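Local atomic coordinates of MaoC family protein (Mycobacterium tuberculosis H37Rv, PDB entry 3KHP), a protein that probably dehydrates (3R)-hydroxyacyl thioesters to enoyl thioesters, as expected of a MaoC-type, hydratase 2-like double hot dog enzyme. Residues W40-R43 with D44-Y48; T56-L59 with A60-E64; P75-A78 with V79-P83; Q198-I201 with Y202-S205. One frame throughout, in Å; residues are numbered along the deposited sequence.

Interaction 1 (W40-R43 with D44-Y48)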
loop_
_atom_site.group_PDB
_atom_site.type_symbol
_atom_site.label_atom_id
_atom_site.label_comp_id
_atom_site.label_asym_id
_atom_site.label_seq_id
_atom_site.Cartn_x
_atom_site.Cartn_y
_atom_site.Cartn_z
ATOM N N TRP A 40 6.313 4.723 -13.371
ATOM C CA TRP A 40 5.253 4.292 -12.489
ATOM C C TRP A 40 3.957 4.125 -13.282
ATOM O O TRP A 40 3.813 4.713 -14.357
ATOM C CB TRP A 40 5.098 5.312 -11.362
ATOM C CG TRP A 40 4.534 6.615 -11.777
ATOM C CD1 TRP A 40 3.210 6.957 -11.800
ATOM C CD2 TRP A 40 5.253 7.787 -12.188
ATOM N NE1 TRP A 40 3.069 8.250 -12.216
ATOM C CE2 TRP A 40 4.301 8.778 -12.475
ATOM C CE3 TRP A 40 6.604 8.087 -12.356
ATOM C CZ2 TRP A 40 4.653 10.048 -12.898
ATOM C CZ3 TRP A 40 6.949 9.338 -12.786
ATOM C CH2 TRP A 40 5.985 10.309 -13.051
ATOM N N THR A 41 3.046 3.297 -12.770
ATOM C CA THR A 41 1.719 3.116 -13.350
ATOM C C THR A 41 0.720 3.635 -12.337
ATOM O O THR A 41 1.114 4.095 -11.236
ATOM C CB THR A 41 1.390 1.650 -13.632
ATOM O OG1 THR A 41 1.361 0.930 -12.390
ATOM C CG2 THR A 41 2.444 1.016 -14.611
ATOM N N ASP A 42 -0.569 3.567 -12.682
ATOM C CA ASP A 42 -1.582 4.131 -11.802
ATOM C C ASP A 42 -1.637 3.385 -10.485
ATOM O O ASP A 42 -2.010 3.937 -9.461
ATOM C CB ASP A 42 -2.978 4.232 -12.445
ATOM C CG ASP A 42 -3.535 2.899 -12.926
ATOM O OD1 ASP A 42 -2.990 1.822 -12.643
ATOM O OD2 ASP A 42 -4.566 2.928 -13.630
ATOM N N ARG A 43 -1.279 2.125 -10.501
ATOM C CA ARG A 43 -1.254 1.365 -9.247
ATOM C C ARG A 43 -0.345 2.018 -8.211
ATOM O O ARG A 43 -0.648 2.018 -7.035
ATOM C CB ARG A 43 -0.750 -0.024 -9.536
ATOM C CG ARG A 43 -0.829 -0.967 -8.392
ATOM C CD ARG A 43 -0.032 -2.133 -8.757
ATOM N NE ARG A 43 -0.323 -3.306 -7.969
ATOM C CZ ARG A 43 0.588 -4.229 -7.678
ATOM N NH1 ARG A 43 1.843 -4.073 -8.091
ATOM N NH2 ARG A 43 0.251 -5.307 -6.967
ATOM N N ASP A 44 0.782 2.542 -8.669
ATOM C CA ASP A 44 1.750 3.156 -7.798
ATOM C C ASP A 44 1.200 4.430 -7.176
ATOM O O ASP A 44 1.443 4.690 -6.013
ATOM C CB ASP A 44 3.041 3.501 -8.577
ATOM C CG ASP A 44 3.733 2.296 -9.089
ATOM O OD1 ASP A 44 4.063 1.456 -8.256
ATOM O OD2 ASP A 44 3.907 2.127 -10.324
ATOM N N THR A 45 0.490 5.240 -7.959
ATOM C CA THR A 45 0.075 6.564 -7.474
ATOM C C THR A 45 -1.151 6.379 -6.595
ATOM O O THR A 45 -1.318 7.068 -5.613
ATOM C CB THR A 45 -0.170 7.561 -8.611
ATOM O OG1 THR A 45 -0.810 6.901 -9.707
ATOM C CG2 THR A 45 1.156 8.194 -9.119
ATOM N N LEU A 46 -1.977 5.391 -6.938
ATOM C CA LEU A 46 -3.073 4.985 -6.089
ATOM C C LEU A 46 -2.531 4.454 -4.752
ATOM O O LEU A 46 -2.969 4.885 -3.685
ATOM C CB LEU A 46 -3.915 3.895 -6.784
ATOM C CG LEU A 46 -4.722 4.353 -8.017
ATOM C CD1 LEU A 46 -5.196 3.170 -8.811
ATOM C CD2 LEU A 46 -5.869 5.317 -7.649
ATOM N N LEU A 47 -1.576 3.525 -4.824
ATOM C CA LEU A 47 -1.003 2.940 -3.612
ATOM C C LEU A 47 -0.377 3.985 -2.698
ATOM O O LEU A 47 -0.446 3.862 -1.460
ATOM C CB LEU A 47 0.050 1.879 -3.981
ATOM C CG LEU A 47 0.652 1.112 -2.810
ATOM C CD1 LEU A 47 -0.406 0.590 -1.867
ATOM C CD2 LEU A 47 1.540 -0.053 -3.310
ATOM N N TYR A 48 0.239 4.997 -3.311
ATOM C CA TYR A 48 0.894 6.086 -2.565
ATOM C C TYR A 48 -0.191 6.869 -1.855
ATOM O O TYR A 48 -0.067 7.157 -0.669
ATOM C CB TYR A 48 1.699 7.009 -3.506
ATOM C CG TYR A 48 2.208 8.261 -2.814
ATOM C CD1 TYR A 48 3.398 8.246 -2.096
ATOM C CD2 TYR A 48 1.516 9.442 -2.872
ATOM C CE1 TYR A 48 3.834 9.356 -1.396
ATOM C CE2 TYR A 48 1.973 10.572 -2.191
ATOM C CZ TYR A 48 3.145 10.522 -1.484
ATOM O OH TYR A 48 3.616 11.623 -0.840
HETATM O O HOH W 1 3.744 -0.326 -11.213
#

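Interaction 2 (T56-L59 with A60-E64)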
loop_
_atom_site.group_PDB
_atom_site.type_symbol
_atom_site.label_atom_id
_atom_site.label_comp_id
_atom_site.label_asym_id
_atom_site.label_seq_id
_atom_site.Cartn_x
_atom_site.Cartn_y
_atom_site.Cartn_z
ATOM N N THR A 56 -11.929 6.408 1.007
ATOM C CA THR A 56 -13.200 6.534 0.301
ATOM C C THR A 56 -13.708 7.966 0.190
ATOM O O THR A 56 -14.586 8.218 -0.547
ATOM C CB THR A 56 -14.250 5.699 0.996
ATOM O OG1 THR A 56 -14.338 6.081 2.387
ATOM C CG2 THR A 56 -13.885 4.209 0.842
ATOM N N GLY A 57 -13.103 8.905 0.895
ATOM C CA GLY A 57 -13.571 10.272 0.960
ATOM C C GLY A 57 -13.034 11.113 -0.149
ATOM O O GLY A 57 -13.561 12.207 -0.436
ATOM N N ASP A 58 -12.013 10.602 -0.844
ATOM C CA ASP A 58 -11.428 11.406 -1.914
ATOM C C ASP A 58 -11.024 10.520 -3.046
ATOM O O ASP A 58 -9.841 10.304 -3.303
ATOM C CB ASP A 58 -10.220 12.271 -1.405
ATOM C CG ASP A 58 -9.079 11.428 -0.801
ATOM O OD1 ASP A 58 -8.012 12.014 -0.401
ATOM O OD2 ASP A 58 -9.257 10.181 -0.730
ATOM N N LEU A 59 -12.017 10.117 -3.798
ATOM C CA LEU A 59 -11.895 9.103 -4.816
ATOM C C LEU A 59 -11.079 9.493 -6.012
ATOM O O LEU A 59 -10.667 8.655 -6.802
ATOM C CB LEU A 59 -13.292 8.699 -5.293
ATOM C CG LEU A 59 -14.178 8.035 -4.237
ATOM C CD1 LEU A 59 -15.596 7.890 -4.784
ATOM C CD2 LEU A 59 -13.562 6.702 -3.824
ATOM N N ALA A 60 -10.873 10.762 -6.167
ATOM C CA ALA A 60 -9.952 11.304 -7.164
ATOM C C ALA A 60 -8.518 10.867 -6.931
ATOM O O ALA A 60 -7.761 10.744 -7.861
ATOM C CB ALA A 60 -10.059 12.835 -7.105
ATOM N N PHE A 61 -8.144 10.605 -5.686
ATOM C CA PHE A 61 -6.782 10.142 -5.345
ATOM C C PHE A 61 -6.687 8.639 -5.174
ATOM O O PHE A 61 -5.606 8.078 -5.402
ATOM C CB PHE A 61 -6.292 10.865 -4.093
ATOM C CG PHE A 61 -6.268 12.347 -4.267
ATOM C CD1 PHE A 61 -5.404 12.938 -5.173
ATOM C CD2 PHE A 61 -7.119 13.148 -3.589
ATOM C CE1 PHE A 61 -5.398 14.324 -5.370
ATOM C CE2 PHE A 61 -7.116 14.518 -3.781
ATOM C CZ PHE A 61 -6.271 15.101 -4.683
ATOM N N THR A 62 -7.809 7.975 -4.845
ATOM C CA THR A 62 -7.790 6.518 -4.600
ATOM C C THR A 62 -8.458 5.624 -5.671
ATOM O O THR A 62 -8.486 4.396 -5.544
ATOM C CB THR A 62 -8.401 6.260 -3.256
ATOM O OG1 THR A 62 -9.689 6.904 -3.190
ATOM C CG2 THR A 62 -7.492 6.870 -2.184
ATOM N N THR A 63 -8.973 6.236 -6.733
ATOM C CA THR A 63 -9.545 5.491 -7.835
ATOM C C THR A 63 -9.261 6.160 -9.178
ATOM O O THR A 63 -9.156 7.401 -9.276
ATOM C CB THR A 63 -11.090 5.327 -7.712
ATOM O OG1 THR A 63 -11.742 6.619 -7.834
ATOM C CG2 THR A 63 -11.476 4.619 -6.398
ATOM N N GLU A 64 -9.191 5.319 -10.207
ATOM C CA GLU A 64 -8.942 5.755 -11.567
ATOM C C GLU A 64 -10.136 5.655 -12.508
ATOM O O GLU A 64 -10.083 6.235 -13.611
ATOM C CB GLU A 64 -7.802 4.952 -12.169
ATOM C CG GLU A 64 -8.153 3.623 -12.753
ATOM C CD GLU A 64 -8.488 2.560 -11.715
ATOM O OE1 GLU A 64 -8.699 2.875 -10.525
ATOM O OE2 GLU A 64 -8.558 1.390 -12.125
#

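Interaction 3 (P75-A78 with V79-P83)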
loop_
_atom_site.group_PDB
_atom_site.type_symbol
_atom_site.label_atom_id
_atom_site.label_comp_id
_atom_site.label_asym_id
_atom_site.label_seq_id
_atom_site.Cartn_x
_atom_site.Cartn_y
_atom_site.Cartn_z
ATOM N N PRO A 75 0.827 15.920 -5.022
ATOM C CA PRO A 75 2.093 16.515 -5.491
ATOM C C PRO A 75 3.268 16.036 -4.648
ATOM O O PRO A 75 4.388 15.973 -5.153
ATOM C CB PRO A 75 1.865 18.029 -5.366
ATOM C CG PRO A 75 0.747 18.180 -4.404
ATOM C CD PRO A 75 -0.138 16.945 -4.605
ATOM N N THR A 76 3.010 15.636 -3.411
ATOM C CA THR A 76 4.068 15.050 -2.601
ATOM C C THR A 76 4.565 13.733 -3.159
ATOM O O THR A 76 5.599 13.226 -2.696
ATOM C CB THR A 76 3.671 14.801 -1.166
ATOM O OG1 THR A 76 2.619 13.844 -1.122
ATOM C CG2 THR A 76 3.305 16.091 -0.469
ATOM N N TYR A 77 3.867 13.178 -4.159
ATOM C CA TYR A 77 4.420 12.028 -4.890
ATOM C C TYR A 77 5.798 12.369 -5.535
ATOM O O TYR A 77 6.540 11.473 -5.885
ATOM C CB TYR A 77 3.421 11.471 -5.915
ATOM C CG TYR A 77 3.835 10.161 -6.531
ATOM C CD1 TYR A 77 3.875 8.988 -5.769
ATOM C CD2 TYR A 77 4.245 10.097 -7.862
ATOM C CE1 TYR A 77 4.300 7.779 -6.320
ATOM C CE2 TYR A 77 4.693 8.886 -8.431
ATOM C CZ TYR A 77 4.700 7.732 -7.649
ATOM O OH TYR A 77 5.133 6.568 -8.196
ATOM N N ALA A 78 6.156 13.642 -5.664
ATOM C CA ALA A 78 7.495 13.994 -6.187
ATOM C C ALA A 78 8.629 13.355 -5.367
ATOM O O ALA A 78 9.662 13.061 -5.911
ATOM C CB ALA A 78 7.695 15.473 -6.255
ATOM N N VAL A 79 8.413 13.098 -4.090
ATOM C CA VAL A 79 9.450 12.483 -3.282
ATOM C C VAL A 79 9.730 11.035 -3.646
ATOM O O VAL A 79 10.825 10.551 -3.380
ATOM C CB VAL A 79 9.196 12.625 -1.777
ATOM C CG1 VAL A 79 9.045 14.129 -1.392
ATOM C CG2 VAL A 79 8.025 11.774 -1.324
ATOM N N ILE A 80 8.802 10.381 -4.357
ATOM C CA ILE A 80 9.006 9.035 -4.798
ATOM C C ILE A 80 9.497 8.925 -6.231
ATOM O O ILE A 80 10.370 8.127 -6.502
ATOM C CB ILE A 80 7.718 8.237 -4.710
ATOM C CG1 ILE A 80 7.117 8.312 -3.294
ATOM C CG2 ILE A 80 7.972 6.792 -5.168
ATOM C CD1 ILE A 80 8.043 7.729 -2.159
ATOM N N CYS A 81 8.937 9.712 -7.155
ATOM C CA CYS A 81 9.353 9.711 -8.577
ATOM C C CYS A 81 10.434 10.719 -8.928
ATOM O O CYS A 81 10.900 10.753 -10.071
ATOM C CB CYS A 81 8.155 9.963 -9.526
ATOM S SG CYS A 81 7.326 11.515 -9.298
ATOM N N CYS A 82 10.800 11.573 -7.995
ATOM C CA CYS A 82 11.886 12.534 -8.238
ATOM C C CYS A 82 12.777 12.714 -7.020
ATOM O O CYS A 82 13.013 13.843 -6.606
ATOM C CB CYS A 82 11.313 13.896 -8.647
ATOM S SG CYS A 82 12.547 15.065 -9.359
ATOM N N PRO A 83 13.275 11.607 -6.447
ATOM C CA PRO A 83 14.007 11.687 -5.192
ATOM C C PRO A 83 15.401 12.298 -5.376
ATOM O O PRO A 83 16.107 11.909 -6.281
ATOM C CB PRO A 83 14.127 10.216 -4.759
ATOM C CG PRO A 83 14.054 9.451 -5.973
ATOM C CD PRO A 83 13.309 10.247 -7.004
#

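Interaction 4 (Q198-I201 with Y202-S205)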
loop_
_atom_site.group_PDB
_atom_site.type_symbol
_atom_site.label_atom_id
_atom_site.label_comp_id
_atom_site.label_asym_id
_atom_site.label_seq_id
_atom_site.Cartn_x
_atom_site.Cartn_y
_atom_site.Cartn_z
ATOM N N GLN A 198 -0.567 2.011 9.221
ATOM C CA GLN A 198 -0.329 2.804 8.024
ATOM C C GLN A 198 1.076 2.651 7.427
ATOM O O GLN A 198 1.236 2.667 6.227
ATOM C CB GLN A 198 -0.633 4.270 8.257
ATOM C CG GLN A 198 -0.776 5.032 6.964
ATOM C CD GLN A 198 -1.666 6.258 7.101
ATOM O OE1 GLN A 198 -2.647 6.272 7.877
ATOM N NE2 GLN A 198 -1.298 7.313 6.390
ATOM N N ALA A 199 2.090 2.493 8.249
ATOM C CA ALA A 199 3.428 2.368 7.739
ATOM C C ALA A 199 3.592 1.120 6.863
ATOM O O ALA A 199 4.377 1.116 5.910
ATOM C CB ALA A 199 4.440 2.401 8.886
ATOM N N LEU A 200 2.839 0.063 7.191
ATOM C CA LEU A 200 2.854 -1.162 6.404
ATOM C C LEU A 200 2.367 -0.980 4.998
ATOM O O LEU A 200 2.825 -1.707 4.112
ATOM C CB LEU A 200 2.060 -2.305 7.069
ATOM C CG LEU A 200 2.432 -2.773 8.484
ATOM C CD1 LEU A 200 1.546 -3.860 8.974
ATOM C CD2 LEU A 200 3.865 -3.163 8.626
ATOM N N ILE A 201 1.454 -0.036 4.741
ATOM C CA ILE A 201 1.091 0.238 3.347
ATOM C C ILE A 201 2.034 1.301 2.784
ATOM O O ILE A 201 2.414 1.261 1.610
ATOM C CB ILE A 201 -0.300 0.766 3.131
ATOM C CG1 ILE A 201 -1.208 0.617 4.358
ATOM C CG2 ILE A 201 -0.894 0.123 1.875
ATOM C CD1 ILE A 201 -1.229 -0.850 5.256
ATOM N N TYR A 202 2.346 2.300 3.592
ATOM C CA TYR A 202 3.182 3.391 3.089
ATOM C C TYR A 202 4.569 2.902 2.584
ATOM O O TYR A 202 5.094 3.417 1.569
ATOM C CB TYR A 202 3.352 4.545 4.104
ATOM C CG TYR A 202 4.199 5.600 3.471
ATOM C CD1 TYR A 202 3.648 6.505 2.562
ATOM C CD2 TYR A 202 5.564 5.629 3.667
ATOM C CE1 TYR A 202 4.414 7.429 1.941
ATOM C CE2 TYR A 202 6.347 6.553 3.033
ATOM C CZ TYR A 202 5.764 7.444 2.160
ATOM O OH TYR A 202 6.526 8.360 1.484
ATOM N N ARG A 203 5.096 1.860 3.224
ATOM C CA ARG A 203 6.405 1.281 2.876
ATOM C C ARG A 203 6.407 0.594 1.522
ATOM O O ARG A 203 7.490 0.283 0.967
ATOM C CB ARG A 203 6.901 0.318 4.009
ATOM C CG ARG A 203 6.122 -0.962 4.223
ATOM C CD ARG A 203 6.431 -1.642 5.572
ATOM N NE ARG A 203 7.825 -2.060 5.641
ATOM C CZ ARG A 203 8.337 -3.120 5.004
ATOM N NH1 ARG A 203 7.580 -3.889 4.253
ATOM N NH2 ARG A 203 9.642 -3.386 5.093
ATOM N N LEU A 204 5.214 0.344 0.973
ATOM C CA LEU A 204 5.131 -0.277 -0.322
ATOM C C LEU A 204 5.171 0.781 -1.408
ATOM O O LEU A 204 5.061 0.470 -2.573
ATOM C CB LEU A 204 3.900 -1.157 -0.434
ATOM C CG LEU A 204 3.826 -2.274 0.610
ATOM C CD1 LEU A 204 2.598 -3.182 0.357
ATOM C CD2 LEU A 204 5.122 -3.113 0.632
ATOM N N SER A 205 5.382 2.040 -1.041
ATOM C CA SER A 205 5.837 3.005 -2.041
ATOM C C SER A 205 7.390 3.062 -2.095
ATOM O O SER A 205 7.939 3.897 -2.813
ATOM C CB SER A 205 5.229 4.402 -1.798
ATOM O OG SER A 205 3.818 4.378 -1.995
HETATM O O HOH W 2 4.701 -4.032 4.033
HETATM O O HOH W 3 2.117 3.433 -0.155
#

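Interaction 1 (W40-R43 with D44-Y48)
Asp42 and Leu46 close the first turn of helix 42-51, where Leu46 N reaches Asp42 O at 2.9 Å in a bond of 166°, and Leu47 N follows with Arg43 O at 2.8 Å. Just ahead, Thr41 is the N-cap and forms a capping box with Asp44. Its clearest bond runs from Thr41 N to Asp44 OD2 (2.8 Å, 168°) and uses the anti lone pair of that oxygen. Asp44 can make it because CG lies beside its own backbone N (chi1 -64°), which swings the carboxylate back over the start of the helix. Two weak bonds back this up: Arg43 N caps onto Thr41 OG1, and Asp44 N reaches the backbone Thr41 O. A water sits between Thr41 OG1 and Asp44 OD2, giving a proton to OD2 at 2.6 Å.

Beside the cap, Thr45 CG2 comes obliquely to the CD1-NE1 side of the Trp40 ring, 3.6 Å from CD1. Trp40 NE1 gives its hydrogen to Pro113 O, and Thr45 OG1 bonds to Ala114 O.

The Arg43 side chain runs extended away from the helix. It makes a salt bridge through NH2 to Asp44 OD1 of the second subunit, a pairing that is reciprocated, while Asp42 OD1 makes a salt bridge with Arg208 of that subunit. Asp44 thus divides its work: OD2 caps the helix of its own chain and OD1 faces the dimer partner. With an arginine at one oxygen and a helix N-terminus at the other, the carboxylate probably stays ionised.

Interaction 2 (T56-L59 with A60-E64)
Asp58 and Phe61 cross at about a right angle, with the carboxylate and ring planes 67° apart. Asp58 CB lies at the ring edge, in its plane, while OD1 comes obliquely to CD2 at 3.5 Å. That pose follows from a chi1 of 59°, which puts CG on the side of CA flanked by both the amide nitrogen and the carbonyl. Although Asp58 holds the N-cap position of helix 59-62, its side chain makes no capping bond; OD2 accepts a weak hydrogen bond from Gly55 N, back in the loop. The backbone starts the turn, Phe61 N bonding to Asp58 O at 2.9 Å from above the carbonyl plane.

Leu59 points away overall, but its side chain crosses the two threonines obliquely. Its CD2 touches Thr63 CG2 and Thr62 OG1, each at 3.9 Å, and Thr62 OG1 has its stronger partner in Gly55 O of the preceding loop. Thr63, where the chain leaves helical angles, turns back: OG1 donates to Leu59 O over a short 2.5 Å, tilted 30° from the carbonyl plane, and Thr63 N adds a weak bond of 3.0 Å to the same oxygen. Thr63 OG1 is also hydrogen-bonded to Ser66 OG.

On the outside, Leu59 packs on Pro215 of the second subunit, and Thr62 and Thr63 on its Leu200. The Thr63 hydroxyl, with a weaker contribution from its amide, holds Leu59 O, the first carbonyl of this one-turn helix, so the turn closes on itself.

Interaction 3 (P75-A78 with V79-P83)
Tyr77 and Ile80 make the CH-pi contact of this turn. Ile80 CB sits over one face of the tyrosine ring, 4.2 Å from its centroid and 28° off the normal, and the two side chains cross at about a right angle. Tyr77 CG is anti to its amide nitrogen (chi1 -170°), which carries the ring along the helix toward the residues that follow. Cys81 supplies a sulfur-aromatic contact on the same ring: SG approaches obliquely, 3.7 Å from CD2. Thr76 O meets the Val79 methyl CG2 at 3.1 Å, a snug fit.

This stretch belongs to the N-terminal hot dog half of the protein. As in other hydratase 2 enzymes, short helical pieces such as 78-81 probably stand where a complete hot dog would hold a long central helix; Val79 here packs on strand 103-108 and on Tyr235 of helix 231-245.

The backbone bonds set the turn. Tyr77 O takes two donors, Ile80 N at 2.9 Å from above the carbonyl plane and Cys81 N at 3.2 Å almost head-on, so 3-10 and alpha bonding share one oxygen. Val79 N bonds to Thr76 O, and Cys82 N closes the last turn on Ala78 O at 2.8 Å.

Interaction 4 (Q198-I201 with Y202-S205)
Arg203 lies tightly over Ala199 and Leu200, its CG 3.2 Å from Ala199 O and 3.4 Å from Leu200 O. CG is tucked over its own backbone (chi1 67°), and the aliphatic part hugs the preceding turn before the chain bends at chi3 (-63°). Underneath, Tyr202 N bonds to Gln198 O at 2.9 Å and Arg203 N to Ala199 O, the last alpha turns of helix 198-202. The helix then tightens into a 3-10 turn, with Leu204 N reaching Ile201 O at 3.0 Å from above the carbonyl plane.

The looser part is bridged by water. One water donates to Leu200 O at 3.0 Å and accepts from Arg203 NH1, lying at the guanidinium edge and in its plane. Another sits between Ile201 O and Ser205 OG, 2.7 Å from the hydroxyl.

The Y-x-x-S-G-D pattern that starts at Tyr202 opens the signature of the hydratase 2 family. Arg203 NH2 is hydrogen-bonded to Arg208 O, and NH1 makes a salt bridge to Glu64 of the second subunit. These bonds probably hold the guanidinium in orientation, NH2 tying the loop at Arg208 and the charge at NH1 paired across the dimer interface.

Interaction 1 is the hub. Its Leu46 CD2 packs on Thr62 C of interaction 2 at 3.3 Å; Tyr48 OH and Thr76 OG1 of interaction 3 are 2.5 Å apart, a probable hydrogen bond; and Tyr48 CE1 meets Tyr202 CE1 of interaction 4 at 3.9 Å. Interactions 3 and 4 also touch, Ile80 CG2 lying 3.7 Å from Ser205 O, whereas 2 and 3 stay about 6 Å apart at nearest atoms. The Tyr48-Tyr202 pair, with Leu47 on Ile201, joins the N-terminal half to the MaoC-like half, just where the hydratase 2 signature begins; by family analogy that signature carries the catalytic residues. Interactions 1, 2 and 4 also meet the second subunit, while no other chain touches interaction 3.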